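Local coordinates for protein fructose transport system repressor FruR (Pseudomonas putida, PDB 3O74) that probably binds specific DNA sequences to repress or activate transcription, responding to fructose 1-phosphate, its preferred effector, at residues C59-A65 with L83-I88; A95-I101 with Y254-A260; P120-I126 with P181-T187. All coordinates share one frame; numbering follows the deposited sequence.

Contact 1: residues C59-A65 with L83-I88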
loop_
_atom_site.group_PDB
_atom_site.type_symbol
_atom_site.label_atom_id
_atom_site.label_comp_id
_atom_site.label_asym_id
_atom_site.label_seq_id
_atom_site.Cartn_x
_atom_site.Cartn_y
_atom_site.Cartn_z
ATOM N N CYS B 59 -23.237 -7.386 5.402
ATOM C CA CYS B 59 -22.839 -6.813 4.125
ATOM C C CYS B 59 -23.594 -7.510 2.993
ATOM O O CYS B 59 -23.892 -8.697 3.082
ATOM C CB CYS B 59 -21.327 -6.930 3.916
ATOM S SG CYS B 59 -20.340 -5.961 5.082
ATOM N N ASP B 60 -23.906 -6.767 1.937
ATOM C CA ASP B 60 -24.691 -7.304 0.829
ATOM C C ASP B 60 -23.912 -8.320 -0.001
ATOM O O ASP B 60 -24.491 -9.221 -0.608
ATOM C CB ASP B 60 -25.203 -6.169 -0.060
ATOM C CG ASP B 60 -26.196 -5.274 0.654
ATOM O OD1 ASP B 60 -26.609 -5.625 1.780
ATOM O OD2 ASP B 60 -26.564 -4.223 0.086
ATOM N N ALA B 61 -22.594 -8.170 -0.026
ATOM C CA ALA B 61 -21.730 -9.137 -0.688
ATOM C C ALA B 61 -20.340 -9.068 -0.082
ATOM O O ALA B 61 -19.966 -8.058 0.513
ATOM C CB ALA B 61 -21.675 -8.882 -2.189
ATOM N N LEU B 62 -19.579 -10.143 -0.236
ATOM C CA LEU B 62 -18.243 -10.209 0.342
ATOM C C LEU B 62 -17.213 -10.552 -0.725
ATOM O O LEU B 62 -17.303 -11.595 -1.387
ATOM C CB LEU B 62 -18.206 -11.244 1.469
ATOM C CG LEU B 62 -16.890 -11.515 2.197
ATOM C CD1 LEU B 62 -16.347 -10.241 2.854
ATOM C CD2 LEU B 62 -17.093 -12.610 3.230
ATOM N N PHE B 63 -16.252 -9.650 -0.909
ATOM C CA PHE B 63 -15.091 -9.930 -1.738
ATOM C C PHE B 63 -14.034 -10.539 -0.837
ATOM O O PHE B 63 -13.876 -10.122 0.314
ATOM C CB PHE B 63 -14.544 -8.648 -2.365
ATOM C CG PHE B 63 -15.529 -7.926 -3.236
ATOM C CD1 PHE B 63 -15.880 -8.435 -4.477
ATOM C CD2 PHE B 63 -16.099 -6.730 -2.818
ATOM C CE1 PHE B 63 -16.793 -7.764 -5.286
ATOM C CE2 PHE B 63 -16.999 -6.059 -3.619
ATOM C CZ PHE B 63 -17.351 -6.575 -4.851
ATOM N N VAL B 64 -13.292 -11.513 -1.347
ATOM C CA VAL B 64 -12.284 -12.145 -0.507
ATOM C C VAL B 64 -11.098 -12.721 -1.276
ATOM O O VAL B 64 -11.264 -13.395 -2.290
ATOM C CB VAL B 64 -12.917 -13.239 0.407
ATOM C CG1 VAL B 64 -13.605 -14.317 -0.424
ATOM C CG2 VAL B 64 -11.872 -13.854 1.326
ATOM N N ALA B 65 -9.901 -12.421 -0.782
ATOM C CA ALA B 65 -8.688 -13.108 -1.195
ATOM C C ALA B 65 -8.302 -13.988 -0.015
ATOM O O ALA B 65 -7.670 -13.527 0.936
ATOM C CB ALA B 65 -7.596 -12.114 -1.503
ATOM N N LEU B 83 -25.464 -15.175 1.276
ATOM C CA LEU B 83 -24.420 -14.178 1.041
ATOM C C LEU B 83 -23.650 -14.447 -0.251
ATOM O O LEU B 83 -23.058 -15.513 -0.414
ATOM C CB LEU B 83 -23.442 -14.122 2.219
ATOM C CG LEU B 83 -22.276 -13.137 2.087
ATOM C CD1 LEU B 83 -22.778 -11.718 1.872
ATOM C CD2 LEU B 83 -21.370 -13.201 3.306
ATOM N N PRO B 84 -23.666 -13.481 -1.180
ATOM C CA PRO B 84 -22.839 -13.571 -2.384
ATOM C C PRO B 84 -21.365 -13.437 -2.031
ATOM O O PRO B 84 -20.979 -12.455 -1.394
ATOM C CB PRO B 84 -23.282 -12.359 -3.209
ATOM C CG PRO B 84 -24.619 -11.972 -2.655
ATOM C CD PRO B 84 -24.559 -12.314 -1.205
ATOM N N VAL B 85 -20.557 -14.412 -2.437
ATOM C CA VAL B 85 -19.124 -14.376 -2.177
ATOM C C VAL B 85 -18.363 -14.308 -3.493
ATOM O O VAL B 85 -18.486 -15.196 -4.339
ATOM C CB VAL B 85 -18.664 -15.613 -1.377
ATOM C CG1 VAL B 85 -17.154 -15.591 -1.178
ATOM C CG2 VAL B 85 -19.380 -15.681 -0.037
ATOM N N ILE B 86 -17.590 -13.243 -3.670
ATOM C CA ILE B 86 -16.793 -13.074 -4.880
ATOM C C ILE B 86 -15.314 -13.149 -4.539
ATOM O O ILE B 86 -14.797 -12.300 -3.814
ATOM C CB ILE B 86 -17.081 -11.729 -5.569
ATOM C CG1 ILE B 86 -18.580 -11.559 -5.802
ATOM C CG2 ILE B 86 -16.309 -11.629 -6.883
ATOM C CD1 ILE B 86 -19.168 -12.604 -6.725
ATOM N N ALA B 87 -14.633 -14.168 -5.057
ATOM C CA ALA B 87 -13.197 -14.307 -4.829
ATOM C C ALA B 87 -12.423 -13.319 -5.688
ATOM O O ALA B 87 -12.805 -13.036 -6.821
ATOM C CB ALA B 87 -12.735 -15.742 -5.103
ATOM N N ILE B 88 -11.329 -12.799 -5.144
ATOM C CA ILE B 88 -10.471 -11.886 -5.884
ATOM C C ILE B 88 -9.015 -12.321 -5.766
ATOM O O ILE B 88 -8.521 -12.574 -4.665
ATOM C CB ILE B 88 -10.612 -10.433 -5.366
ATOM C CG1 ILE B 88 -11.993 -9.875 -5.707
ATOM C CG2 ILE B 88 -9.529 -9.546 -5.954
ATOM C CD1 ILE B 88 -12.162 -8.396 -5.361
#
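Phe63 reaches across to Ile86 and Ile88 on the neighbouring parallel strand, and its side chain illustrates how one aromatic residue can touch two aliphatic partners at once. Its CB starts 3.8 Å from Ile88 CD1, and CG stays close to that same methyl. At CD1 the ring meets both isoleucines, with Ile86 CB at 3.7 Å from Phe63 CD1 and Ile88 CD1 about as near; Phe63 CE1, further out, lies 4.0 Å from Ile86 CB. Because CG lies beside the backbone N and opposite the carbonyl carbon (chi1 -60°), Phe63 runs alongside Ile86, the two pointing the same way, whereas it meets Ile88 at a slant. Four backbone bonds join the strands themselves: Leu62 N to Pro84 O, Ile86 N to Leu62 O, Val64 N to Ile86 O and Ile88 N to Val64 O. The shortest, from Ile86 N to Leu62 O, spans 2.8 Å. On the other face of the sheet, Val64 CG1 touches Val85 CG1 at 3.8 Å. At the entry to the pair, Leu83 folds its CD1 methyl back to 3.4 Å from Cys59 O, and Pro84 sets its ring CD 3.2 Å from Asp60 O, so the residues leading into one strand pack on those leading into the other. The carboxylate of Asp60 accepts a hydrogen bond from Thr2 N. Strands 61-64 and 85-88, with helix 74-80 between them in the chain, form a right-handed beta-alpha-beta unit of the Rossmann-like fold shared by LacI-family sugar-binding domains. Strand 4-9 bonds to the far edge of strand 61-64; its Leu5 and Phe7, with Ala245 of helix 234-250, complete the surroundings of Phe63, while Phe54 of helix 44-56 covers Leu62.

Contact 2: residues A95-I101 with Y254-A260; sequences AHFCSVI and YEPGVHA
Ser99 O receives two N-H groups of His259: the backbone N at 2.7 Å from Ser99 O and, more weakly, the ring ND1 at 3.4 Å from the same oxygen. The backbone donor arrives nearly in line with the carbonyl bond; the imidazole presents its edge, with Ser99 O in the ring plane. With CG beside the backbone N (chi1 -60°), the His259 ring turns back along the neighbouring strand, and Cys98 SG lies obliquely to it, 3.8 Å from His259 CE1. A second polar grip lies where the strand pair begins: Tyr254 OH accepts Cys98 N at 2.9 Å, while its ring edge meets His96 O. Gly257 N to Phe97 O and Ser99 N to Gly257 O lie between the grips; Ile101 N to His259 O continues the pairing beyond. On the face opposite His259, Ile101 CD1 is pressed against Val258 CG1, at 3.4 Å. Strand 257-266 thus joins the sheet of the lobe holding the N-terminal strands, consistent with the chain crossing between lobes in LacI-type sugar-binding domains. Since the Tyr254 oxygen accepts the N-H of Cys98, its own hydrogen is probably donated to Val85 O, which can only accept, bridging a late segment to two earlier strands.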
loop_
_atom_site.group_PDB
_atom_site.type_symbol
_atom_site.label_atom_id
_atom_site.label_comp_id
_atom_site.label_asym_id
_atom_site.label_seq_id
_atom_site.Cartn_x
_atom_site.Cartn_y
_atom_site.Cartn_z
ATOM N N ALA B 95 -16.448 -24.789 -8.820
ATOM C CA ALA B 95 -17.737 -25.465 -8.905
ATOM C C ALA B 95 -18.830 -24.756 -8.107
ATOM O O ALA B 95 -20.011 -25.075 -8.253
ATOM C CB ALA B 95 -17.606 -26.919 -8.455
ATOM N N HIS B 96 -18.447 -23.795 -7.269
ATOM C CA HIS B 96 -19.425 -23.174 -6.373
ATOM C C HIS B 96 -19.327 -21.650 -6.247
ATOM O O HIS B 96 -20.300 -20.991 -5.876
ATOM C CB HIS B 96 -19.347 -23.818 -4.984
ATOM C CG HIS B 96 -19.709 -25.264 -4.973
ATOM N ND1 HIS B 96 -21.019 -25.712 -5.031
ATOM C CD2 HIS B 96 -18.948 -26.386 -4.917
ATOM C CE1 HIS B 96 -21.041 -27.025 -5.009
ATOM N NE2 HIS B 96 -19.789 -27.462 -4.940
ATOM N N PHE B 97 -18.160 -21.093 -6.557
ATOM C CA PHE B 97 -17.929 -19.665 -6.364
ATOM C C PHE B 97 -17.506 -18.950 -7.640
ATOM O O PHE B 97 -16.868 -19.528 -8.515
ATOM C CB PHE B 97 -16.861 -19.434 -5.288
ATOM C CG PHE B 97 -17.218 -20.000 -3.946
ATOM C CD1 PHE B 97 -16.748 -21.243 -3.553
ATOM C CD2 PHE B 97 -18.018 -19.284 -3.070
ATOM C CE1 PHE B 97 -17.076 -21.767 -2.313
ATOM C CE2 PHE B 97 -18.353 -19.802 -1.832
ATOM C CZ PHE B 97 -17.882 -21.045 -1.453
ATOM N N CYS B 98 -17.875 -17.680 -7.732
ATOM C CA CYS B 98 -17.369 -16.795 -8.768
ATOM C C CYS B 98 -16.026 -16.219 -8.319
ATOM O O CYS B 98 -15.918 -15.682 -7.215
ATOM C CB CYS B 98 -18.380 -15.667 -8.995
ATOM S SG CYS B 98 -17.873 -14.417 -10.166
ATOM N N SER B 99 -15.003 -16.332 -9.163
ATOM C CA SER B 99 -13.689 -15.770 -8.839
ATOM C C SER B 99 -13.186 -14.872 -9.957
ATOM O O SER B 99 -13.349 -15.178 -11.136
ATOM C CB SER B 99 -12.660 -16.879 -8.575
ATOM O OG SER B 99 -13.097 -17.765 -7.557
ATOM N N VAL B 100 -12.576 -13.755 -9.586
ATOM C CA VAL B 100 -11.904 -12.914 -10.568
ATOM C C VAL B 100 -10.415 -12.886 -10.254
ATOM O O VAL B 100 -10.009 -12.451 -9.178
ATOM C CB VAL B 100 -12.464 -11.476 -10.581
ATOM C CG1 VAL B 100 -11.830 -10.663 -11.705
ATOM C CG2 VAL B 100 -13.974 -11.494 -10.729
ATOM N N ILE B 101 -9.601 -13.337 -11.201
ATOM C CA ILE B 101 -8.177 -13.516 -10.955
ATOM C C ILE B 101 -7.339 -13.083 -12.152
ATOM O O ILE B 101 -7.877 -12.733 -13.201
ATOM C CB ILE B 101 -7.847 -14.991 -10.626
ATOM C CG1 ILE B 101 -8.019 -15.888 -11.857
ATOM C CG2 ILE B 101 -8.724 -15.497 -9.488
ATOM C CD1 ILE B 101 -7.639 -17.338 -11.602
ATOM N N TYR B 254 -25.918 -15.403 -10.222
ATOM C CA TYR B 254 -24.637 -15.850 -9.686
ATOM C C TYR B 254 -24.253 -17.178 -10.324
ATOM O O TYR B 254 -24.879 -18.205 -10.057
ATOM C CB TYR B 254 -24.718 -16.000 -8.166
ATOM C CG TYR B 254 -23.392 -16.279 -7.495
ATOM C CD1 TYR B 254 -22.899 -17.571 -7.405
ATOM C CD2 TYR B 254 -22.640 -15.250 -6.936
ATOM C CE1 TYR B 254 -21.689 -17.835 -6.788
ATOM C CE2 TYR B 254 -21.427 -15.503 -6.318
ATOM C CZ TYR B 254 -20.959 -16.798 -6.244
ATOM O OH TYR B 254 -19.756 -17.060 -5.633
ATOM N N GLU B 255 -23.230 -17.156 -11.172
ATOM C CA GLU B 255 -22.744 -18.379 -11.802
ATOM C C GLU B 255 -21.321 -18.684 -11.346
ATOM O O GLU B 255 -20.424 -17.861 -11.514
ATOM C CB GLU B 255 -22.793 -18.264 -13.328
ATOM C CG GLU B 255 -22.228 -19.482 -14.056
ATOM C CD GLU B 255 -22.253 -19.337 -15.568
ATOM O OE1 GLU B 255 -23.031 -18.504 -16.078
ATOM O OE2 GLU B 255 -21.498 -20.063 -16.249
ATOM N N PRO B 256 -21.112 -19.874 -10.765
ATOM C CA PRO B 256 -19.764 -20.258 -10.341
ATOM C C PRO B 256 -18.824 -20.276 -11.538
ATOM O O PRO B 256 -19.247 -20.600 -12.650
ATOM C CB PRO B 256 -19.952 -21.682 -9.805
ATOM C CG PRO B 256 -21.411 -21.797 -9.498
ATOM C CD PRO B 256 -22.105 -20.930 -10.500
ATOM N N GLY B 257 -17.564 -19.923 -11.319
ATOM C CA GLY B 257 -16.592 -19.943 -12.392
ATOM C C GLY B 257 -15.480 -18.936 -12.191
ATOM O O GLY B 257 -15.635 -17.958 -11.464
ATOM N N VAL B 258 -14.354 -19.185 -12.845
ATOM C CA VAL B 258 -13.202 -18.300 -12.760
ATOM C C VAL B 258 -13.156 -17.325 -13.933
ATOM O O VAL B 258 -13.286 -17.727 -15.089
ATOM C CB VAL B 258 -11.893 -19.109 -12.724
ATOM C CG1 VAL B 258 -10.695 -18.187 -12.808
ATOM C CG2 VAL B 258 -11.847 -19.972 -11.473
ATOM N N HIS B 259 -12.979 -16.043 -13.632
ATOM C CA HIS B 259 -12.787 -15.031 -14.665
ATOM C C HIS B 259 -11.347 -14.549 -14.604
ATOM O O HIS B 259 -10.936 -13.928 -13.627
ATOM C CB HIS B 259 -13.739 -13.853 -14.458
ATOM C CG HIS B 259 -15.187 -14.232 -14.500
ATOM N ND1 HIS B 259 -15.809 -14.885 -13.462
ATOM C CD2 HIS B 259 -16.126 -14.053 -15.459
ATOM C CE1 HIS B 259 -17.079 -15.095 -13.779
ATOM N NE2 HIS B 259 -17.295 -14.601 -14.978
ATOM N N ALA B 260 -10.579 -14.847 -15.645
ATOM C CA ALA B 260 -9.156 -14.536 -15.651
ATOM C C ALA B 260 -8.844 -13.293 -16.469
ATOM O O ALA B 260 -9.295 -13.159 -17.599
ATOM C CB ALA B 260 -8.353 -15.729 -16.162
#

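Contact 3: residues P120-I126 with P181-T187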
loop_
_atom_site.group_PDB
_atom_site.type_symbol
_atom_site.label_atom_id
_atom_site.label_comp_id
_atom_site.label_asym_id
_atom_site.label_seq_id
_atom_site.Cartn_x
_atom_site.Cartn_y
_atom_site.Cartn_z
ATOM N N PRO B 120 20.800 -18.921 -19.460
ATOM C CA PRO B 120 21.326 -19.024 -18.095
ATOM C C PRO B 120 21.777 -20.445 -17.774
ATOM O O PRO B 120 21.197 -21.409 -18.276
ATOM C CB PRO B 120 20.126 -18.634 -17.228
ATOM C CG PRO B 120 18.939 -18.939 -18.066
ATOM C CD PRO B 120 19.352 -18.654 -19.476
ATOM N N ARG B 121 22.810 -20.564 -16.950
ATOM C CA ARG B 121 23.334 -21.864 -16.552
ATOM C C ARG B 121 22.509 -22.424 -15.398
ATOM O O ARG B 121 22.451 -23.635 -15.183
ATOM C CB ARG B 121 24.805 -21.734 -16.155
ATOM C CG ARG B 121 25.649 -22.966 -16.433
ATOM C CD ARG B 121 25.580 -23.970 -15.298
ATOM N NE ARG B 121 24.748 -25.124 -15.623
ATOM C CZ ARG B 121 24.842 -26.298 -15.010
ATOM N NH1 ARG B 121 25.738 -26.469 -14.047
ATOM N NH2 ARG B 121 24.049 -27.303 -15.360
ATOM N N SER B 122 21.860 -21.525 -14.668
ATOM C CA SER B 122 21.033 -21.897 -13.532
ATOM C C SER B 122 19.865 -20.931 -13.417
ATOM O O SER B 122 20.006 -19.736 -13.671
ATOM C CB SER B 122 21.852 -21.874 -12.241
ATOM O OG SER B 122 22.377 -20.580 -11.993
ATOM N N ILE B 123 18.709 -21.456 -13.036
ATOM C CA ILE B 123 17.526 -20.628 -12.855
ATOM C C ILE B 123 16.763 -21.090 -11.624
ATOM O O ILE B 123 16.702 -22.284 -11.332
ATOM C CB ILE B 123 16.602 -20.673 -14.093
ATOM C CG1 ILE B 123 15.453 -19.677 -13.940
ATOM C CG2 ILE B 123 16.075 -22.084 -14.330
ATOM C CD1 ILE B 123 14.678 -19.435 -15.219
ATOM N N ALA B 124 16.186 -20.141 -10.896
ATOM C CA ALA B 124 15.480 -20.479 -9.674
ATOM C C ALA B 124 14.124 -19.801 -9.600
ATOM O O ALA B 124 13.894 -18.761 -10.219
ATOM C CB ALA B 124 16.318 -20.120 -8.459
ATOM N N LEU B 125 13.228 -20.419 -8.842
ATOM C CA LEU B 125 11.938 -19.837 -8.532
ATOM C C LEU B 125 11.865 -19.614 -7.028
ATOM O O LEU B 125 12.135 -20.522 -6.241
ATOM C CB LEU B 125 10.811 -20.772 -8.961
ATOM C CG LEU B 125 9.425 -20.338 -8.495
ATOM C CD1 LEU B 125 8.844 -19.297 -9.441
ATOM C CD2 LEU B 125 8.507 -21.548 -8.387
ATOM N N ILE B 126 11.520 -18.397 -6.633
ATOM C CA ILE B 126 11.295 -18.099 -5.231
ATOM C C ILE B 126 9.830 -17.728 -5.046
ATOM O O ILE B 126 9.338 -16.778 -5.650
ATOM C CB ILE B 126 12.206 -16.966 -4.744
ATOM C CG1 ILE B 126 13.622 -17.496 -4.493
ATOM C CG2 ILE B 126 11.648 -16.329 -3.471
ATOM C CD1 ILE B 126 14.618 -16.427 -4.053
ATOM N N PRO B 181 22.239 -17.461 -8.782
ATOM C CA PRO B 181 21.806 -18.167 -9.990
ATOM C C PRO B 181 21.921 -17.211 -11.171
ATOM O O PRO B 181 21.948 -15.999 -10.952
ATOM C CB PRO B 181 20.337 -18.464 -9.702
ATOM C CG PRO B 181 19.895 -17.316 -8.837
ATOM C CD PRO B 181 21.098 -16.967 -7.985
ATOM N N ASP B 182 21.999 -17.730 -12.391
ATOM C CA ASP B 182 22.063 -16.861 -13.557
ATOM C C ASP B 182 20.750 -16.112 -13.758
ATOM O O ASP B 182 20.732 -15.008 -14.299
ATOM C CB ASP B 182 22.413 -17.657 -14.810
ATOM C CG ASP B 182 23.877 -18.047 -14.863
ATOM O OD1 ASP B 182 24.643 -17.629 -13.966
ATOM O OD2 ASP B 182 24.262 -18.766 -15.808
ATOM N N ALA B 183 19.654 -16.715 -13.308
ATOM C CA ALA B 183 18.328 -16.137 -13.503
ATOM C C ALA B 183 17.406 -16.475 -12.339
ATOM O O ALA B 183 17.528 -17.534 -11.721
ATOM C CB ALA B 183 17.720 -16.622 -14.818
ATOM N N LEU B 184 16.477 -15.573 -12.052
ATOM C CA LEU B 184 15.589 -15.747 -10.913
ATOM C C LEU B 184 14.208 -15.163 -11.169
ATOM O O LEU B 184 14.070 -14.041 -11.657
ATOM C CB LEU B 184 16.189 -15.096 -9.666
ATOM C CG LEU B 184 15.264 -15.055 -8.448
ATOM C CD1 LEU B 184 15.107 -16.445 -7.863
ATOM C CD2 LEU B 184 15.787 -14.087 -7.395
ATOM N N VAL B 185 13.185 -15.940 -10.828
ATOM C CA VAL B 185 11.810 -15.460 -10.861
ATOM C C VAL B 185 11.241 -15.464 -9.449
ATOM O O VAL B 185 11.344 -16.466 -8.741
ATOM C CB VAL B 185 10.923 -16.345 -11.753
ATOM C CG1 VAL B 185 9.455 -15.948 -11.619
ATOM C CG2 VAL B 185 11.373 -16.260 -13.200
ATOM N N THR B 186 10.661 -14.339 -9.035
ATOM C CA THR B 186 9.919 -14.287 -7.780
ATOM C C THR B 186 8.431 -14.203 -8.093
ATOM O O THR B 186 8.018 -13.488 -9.009
ATOM C CB THR B 186 10.330 -13.083 -6.912
ATOM O OG1 THR B 186 10.205 -11.881 -7.680
ATOM C CG2 THR B 186 11.770 -13.222 -6.446
ATOM N N THR B 187 7.626 -14.936 -7.334
ATOM C CA THR B 187 6.193 -15.007 -7.597
ATOM C C THR B 187 5.436 -13.820 -7.008
ATOM O O THR B 187 4.217 -13.724 -7.144
ATOM C CB THR B 187 5.589 -16.304 -7.058
ATOM O OG1 THR B 187 5.702 -16.329 -5.629
ATOM C CG2 THR B 187 6.308 -17.518 -7.672
#
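Ile126 and Leu184 interlock at the tight end of this parallel strand pair, where Leu184 CD1 fits 3.8 Å from Ile126 CG1 and equally near its CD1. The same leucine methyl also reaches Ala124 CB, so one branch serves two residues of the opposing strand; CG lying opposite the backbone N (chi1 172°) brings it there. On the other face, Leu125 CD1 meets Thr187 CG2 at 3.6 Å, the two side chains crossing at about a right angle, and Ala183 CB abuts Ile123 CG1. Helices 163-177 and 189-201 pack on the Ile126 face and helix 104-116 on the Val185 face, the alpha/beta/alpha layering of a LacI-type sugar-binding domain, here in its second lobe. Ile126 N to Val185 O and Val185 N to Ala124 O are nearly straight, at 172° and 171°. The start of the pair is mixed. Pro120 CB packs against Asp182 CB at 3.5 Å. Ala183 N makes a weak bond to Ser122 O, but Ser122 OG accepts Asp182 N at 2.9 Å. Asp182 OD2 takes the backbone N of Arg121 at 2.6 Å, on the anti side of the carboxylate and somewhat out of its plane. Solvent is met by Arg121, exposed, and Asp182, partly so. Arg121 NH1 forms a salt bridge with Glu152 OE1, its placement less certain because the side chain is poorly ordered. Two side-chain acceptors thus take up backbone N-H groups where strand pairing begins; Asp182 makes no direct contact with the guanidinium, though the nearby opposite charge may still be felt.

Overall arrangement
All three contacts pair parallel strands, yet they differ with their place in the fold: contacts 1 and 2 share the sheet of one lobe and contact 3 lies in that of the other. Contacts 1 and 2 are neighbours, their centres 11 Å apart, joined where strand 85-88 meets strand 98-102: Ala87 O lies 2.9 Å from Val100 N. Contact 3 lies on the other side of the chain's centre, about 36 Å from contact 1 between centres. Contacts 1 and 3 are buried and largely aliphatic, the former with an aromatic ring, the latter with a polar start. Contact 2, only partly buried, joins segments far apart in sequence and relies more on tyrosine and histidine side chains.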